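Transglutaminase-like enzymes, putative cysteine protease (Cytophaga hutchinsonii, PDB 3ISR) is a putative cysteine protease of the transglutaminase-like family, probably hydrolysing amide bonds through an active-site cysteine. Local coordinates at the interface of chains A and B and the interface of chains A and C. Residues are numbered along the deposited sequence; one frame, centred on the assembly and turned at random. Chains: chain A/B/C, Transglutaminase-like enzymes, putative cysteine protease.

Two separate patches on chain A meet two different copies of the same protein, their C-alpha centres lying about 35 Å apart. Contact 1 joins strands 28-32, 58-60 and 69-74 of chain A to the loop and 3-10 turns of chain B between residues 106 and 117. Contact 2 sets helix 170-176 of chain A against its own counterpart in chain C. They have no residue in common, and each belongs to a two-fold interface. Chain A therefore contacts both neighbours at once in the deposited four-copy assembly, although the structure alone does not show that this assembly forms in the cell.

Contact 1: the interface of chains A and B. Residues chain A 31, 60, 71; chain B 106, 108-109, 111, 114.
The guanidinium group of A:Arg71 meets the backbone carbonyl of B:Leu109 with its edge, the oxygen lying in the plane of the group, while one guanidinium face is covered from within chain A by the ring of A:Phe60, whose CG stands 4.1 Å above the plane and is shifted toward the rim. The same phenyl ring turns CD2 toward B:Gly111, with 3.7 Å to its CA, and brings CE2 and CZ against CG1 of B:Ile114. One aromatic side chain thus braces the arginine and packs against the partner chain.

The polar link is an end-on fork in which both terminal nitrogens donate to one acceptor. A:Arg71 NH1 is 2.8 Å from B:Leu109 O and approaches nearly along the C=O axis, at 161°. NH2, an equally long bond, arrives at 139° in the carbonyl plane, on a lone pair. Converging on one oxygen bends both bonds at their hydrogens but aims the guanidinium end at the carbonyl within its own plane; the A:Phe60 ring on one face could limit turning about that line. Its reach comes from a chain extended from CG to NE, after CG has been placed between the backbone N and carbonyl carbon (chi1 52°).

Beside this fork the rest of the packing is apolar. A:Ile31 and B:Ile114 reach toward each other tip to tip, and B:Val106 lies across the isoleucine of chain A at about a right angle. As part of a two-fold interface, the arrangement recurs with the chains exchanged. CD1 of B:Ile114 ends 3.7 Å from NH2 of A:Arg71, bringing the aliphatic packing up to the arginine.

Contact 2: the interface of chains A and C. Residues chain A 127-128, 171, 174-175; chain C 174-175.
Helix 170-176 of chain A packs near the two-fold against the same helix of chain C, with C:Thr175 inserted between A:Phe171, A:Ile174 and the 3-10 turn 125-127. The threonine crosses the phenylalanine side chain at about a right angle, its hydroxyl OG1 3.4 Å from A:Phe171 CZ and its CB beside CE1. With CG anti to the backbone N (chi1 -170°), the ring is directed toward this threonine, and CD of A:Lys127 lies over one face, toward the rim.

Methyl groups pack tightly. C:Thr175 CG2 meets A:Ile174 CG2 at 3.4 Å, closer than usual van der Waals contact. The two-fold counterpart, A:Thr175 CG2 against C:Ile174 CG2, is equally close, and these threonine-isoleucine pairs cross obliquely. Between them the two threonine methyls approach to 3.9 Å, CG2 to CG2.

Two waters link the chains on one side. The backbone oxygen of A:Lys127 is shared by both: water 1 passes on to C:Thr175 O, at 2.7 Å, and water 2 to the hydroxyl OG1 of that threonine. Water 2 also sits in the plane of the A:Phe171 ring, at its edge.

In the transglutaminase-like region, helix 170-176 and the 3-10 turn 125-127 beside it form the surface that meets chain C, just ahead in sequence of helix 181-194, which starts at the cysteine that is probably the nucleophile.

Contact 1: the interface of chains A and B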
# COMPACT_ATOMS: atom_id res chain seq x y z
N ILE A 31 -2.49 -1.33 -29.37
CA ILE A 31 -1.05 -1.38 -29.62
C ILE A 31 -0.54 -2.76 -29.21
O ILE A 31 -0.66 -3.16 -28.04
CB ILE A 31 -0.27 -0.28 -28.86
CG1 ILE A 31 -0.88 1.10 -29.16
CG2 ILE A 31 1.23 -0.29 -29.31
CD1 ILE A 31 -0.22 2.24 -28.39
N PHE A 60 5.65 0.74 -35.40
CA PHE A 60 6.51 1.82 -34.87
C PHE A 60 7.34 1.33 -33.68
O PHE A 60 7.03 0.30 -33.06
CB PHE A 60 5.66 3.04 -34.45
CG PHE A 60 4.92 2.84 -33.16
CD1 PHE A 60 3.69 2.17 -33.14
CD2 PHE A 60 5.45 3.31 -31.95
CE1 PHE A 60 3.00 1.97 -31.96
CE2 PHE A 60 4.77 3.12 -30.75
CZ PHE A 60 3.54 2.44 -30.74
N ARG A 71 0.14 -0.99 -34.42
CA ARG A 71 -1.09 -0.39 -33.95
C ARG A 71 -2.16 -0.32 -35.03
O ARG A 71 -1.86 -0.18 -36.23
CB ARG A 71 -0.85 0.97 -33.31
CG ARG A 71 -0.07 1.93 -34.15
CD ARG A 71 -0.05 3.30 -33.50
NE ARG A 71 0.91 4.15 -34.19
CZ ARG A 71 1.32 5.33 -33.76
NH1 ARG A 71 2.19 6.01 -34.48
NH2 ARG A 71 0.85 5.84 -32.62
N VAL B 106 -4.87 8.26 -30.21
CA VAL B 106 -3.73 7.39 -29.91
C VAL B 106 -3.12 6.75 -31.16
O VAL B 106 -1.90 6.71 -31.31
CB VAL B 106 -4.07 6.31 -28.85
CG1 VAL B 106 -2.89 5.38 -28.62
CG2 VAL B 106 -4.43 6.96 -27.54
N ASP B 108 -2.67 7.84 -33.93
CA ASP B 108 -1.94 8.81 -34.77
C ASP B 108 -0.77 9.53 -34.09
O ASP B 108 -0.04 10.28 -34.75
CB ASP B 108 -2.91 9.86 -35.32
CG ASP B 108 -3.92 9.27 -36.31
OD1 ASP B 108 -3.54 8.39 -37.12
OD2 ASP B 108 -5.10 9.68 -36.27
N LEU B 109 -0.58 9.30 -32.78
CA LEU B 109 0.51 9.93 -32.04
C LEU B 109 1.88 9.49 -32.56
O LEU B 109 2.07 8.31 -32.90
CB LEU B 109 0.42 9.61 -30.55
CG LEU B 109 -0.79 10.18 -29.79
CD1 LEU B 109 -0.86 9.65 -28.37
CD2 LEU B 109 -0.78 11.73 -29.81
N GLY B 111 5.48 8.08 -32.30
CA GLY B 111 5.96 6.99 -31.46
C GLY B 111 6.64 7.47 -30.19
O GLY B 111 6.52 6.82 -29.15
N ILE B 114 4.01 8.05 -27.28
CA ILE B 114 3.30 6.88 -26.74
C ILE B 114 3.72 6.48 -25.32
O ILE B 114 2.85 6.19 -24.51
CB ILE B 114 3.40 5.68 -27.70
CG1 ILE B 114 2.72 6.02 -29.04
CG2 ILE B 114 2.81 4.40 -27.07
CD1 ILE B 114 1.22 6.22 -28.95

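Contact 2: the interface of chains A and C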
# COMPACT_ATOMS: atom_id res chain seq x y z
N LYS A 127 12.02 0.91 -2.54
CA LYS A 127 11.39 0.48 -1.28
C LYS A 127 11.97 -0.82 -0.71
O LYS A 127 11.52 -1.28 0.33
CB LYS A 127 9.89 0.27 -1.49
CG LYS A 127 9.10 1.53 -1.81
CD LYS A 127 7.65 1.31 -1.46
CE LYS A 127 6.83 2.55 -1.77
NZ LYS A 127 5.55 2.57 -1.02
N LEU A 128 12.92 -1.42 -1.43
CA LEU A 128 13.43 -2.76 -1.10
C LEU A 128 14.93 -2.79 -0.80
O LEU A 128 15.54 -3.88 -0.71
CB LEU A 128 13.10 -3.77 -2.21
CG LEU A 128 11.61 -4.05 -2.44
CD1 LEU A 128 11.34 -4.87 -3.71
CD2 LEU A 128 11.01 -4.74 -1.21
N PHE A 171 6.77 -5.21 -5.31
CA PHE A 171 6.51 -4.87 -3.89
C PHE A 171 5.38 -5.73 -3.32
O PHE A 171 5.42 -6.12 -2.15
CB PHE A 171 6.20 -3.38 -3.73
CG PHE A 171 6.17 -2.92 -2.30
CD1 PHE A 171 7.36 -2.73 -1.59
CD2 PHE A 171 4.95 -2.69 -1.66
CE1 PHE A 171 7.33 -2.29 -0.25
CE2 PHE A 171 4.92 -2.26 -0.31
CZ PHE A 171 6.12 -2.05 0.38
N ILE A 174 6.65 -9.77 -3.08
CA ILE A 174 7.54 -9.98 -1.95
C ILE A 174 6.78 -10.46 -0.71
O ILE A 174 7.30 -11.28 0.05
CB ILE A 174 8.42 -8.70 -1.66
CG1 ILE A 174 9.87 -8.92 -2.07
CG2 ILE A 174 8.46 -8.39 -0.20
CD1 ILE A 174 10.58 -10.03 -1.37
N THR A 175 5.55 -9.96 -0.50
CA THR A 175 4.71 -10.41 0.62
C THR A 175 3.67 -11.47 0.24
O THR A 175 3.40 -12.37 1.03
CB THR A 175 3.97 -9.24 1.33
OG1 THR A 175 3.35 -8.39 0.34
CG2 THR A 175 4.93 -8.42 2.18
N ILE C 174 7.51 -5.87 7.36
CA ILE C 174 8.01 -7.05 6.71
C ILE C 174 8.86 -6.71 5.46
O ILE C 174 9.83 -7.42 5.15
CB ILE C 174 6.86 -8.11 6.50
CG1 ILE C 174 7.43 -9.50 6.26
CG2 ILE C 174 5.95 -7.73 5.40
CD1 ILE C 174 8.05 -10.15 7.47
N THR C 175 8.56 -5.60 4.78
CA THR C 175 9.37 -5.13 3.64
C THR C 175 10.38 -4.03 4.02
O THR C 175 11.48 -3.98 3.45
CB THR C 175 8.50 -4.59 2.48
OG1 THR C 175 7.55 -3.63 2.98
CG2 THR C 175 7.75 -5.73 1.78
O HOH W 1 13.58 -2.74 2.27
O HOH W 2 9.31 -1.08 2.26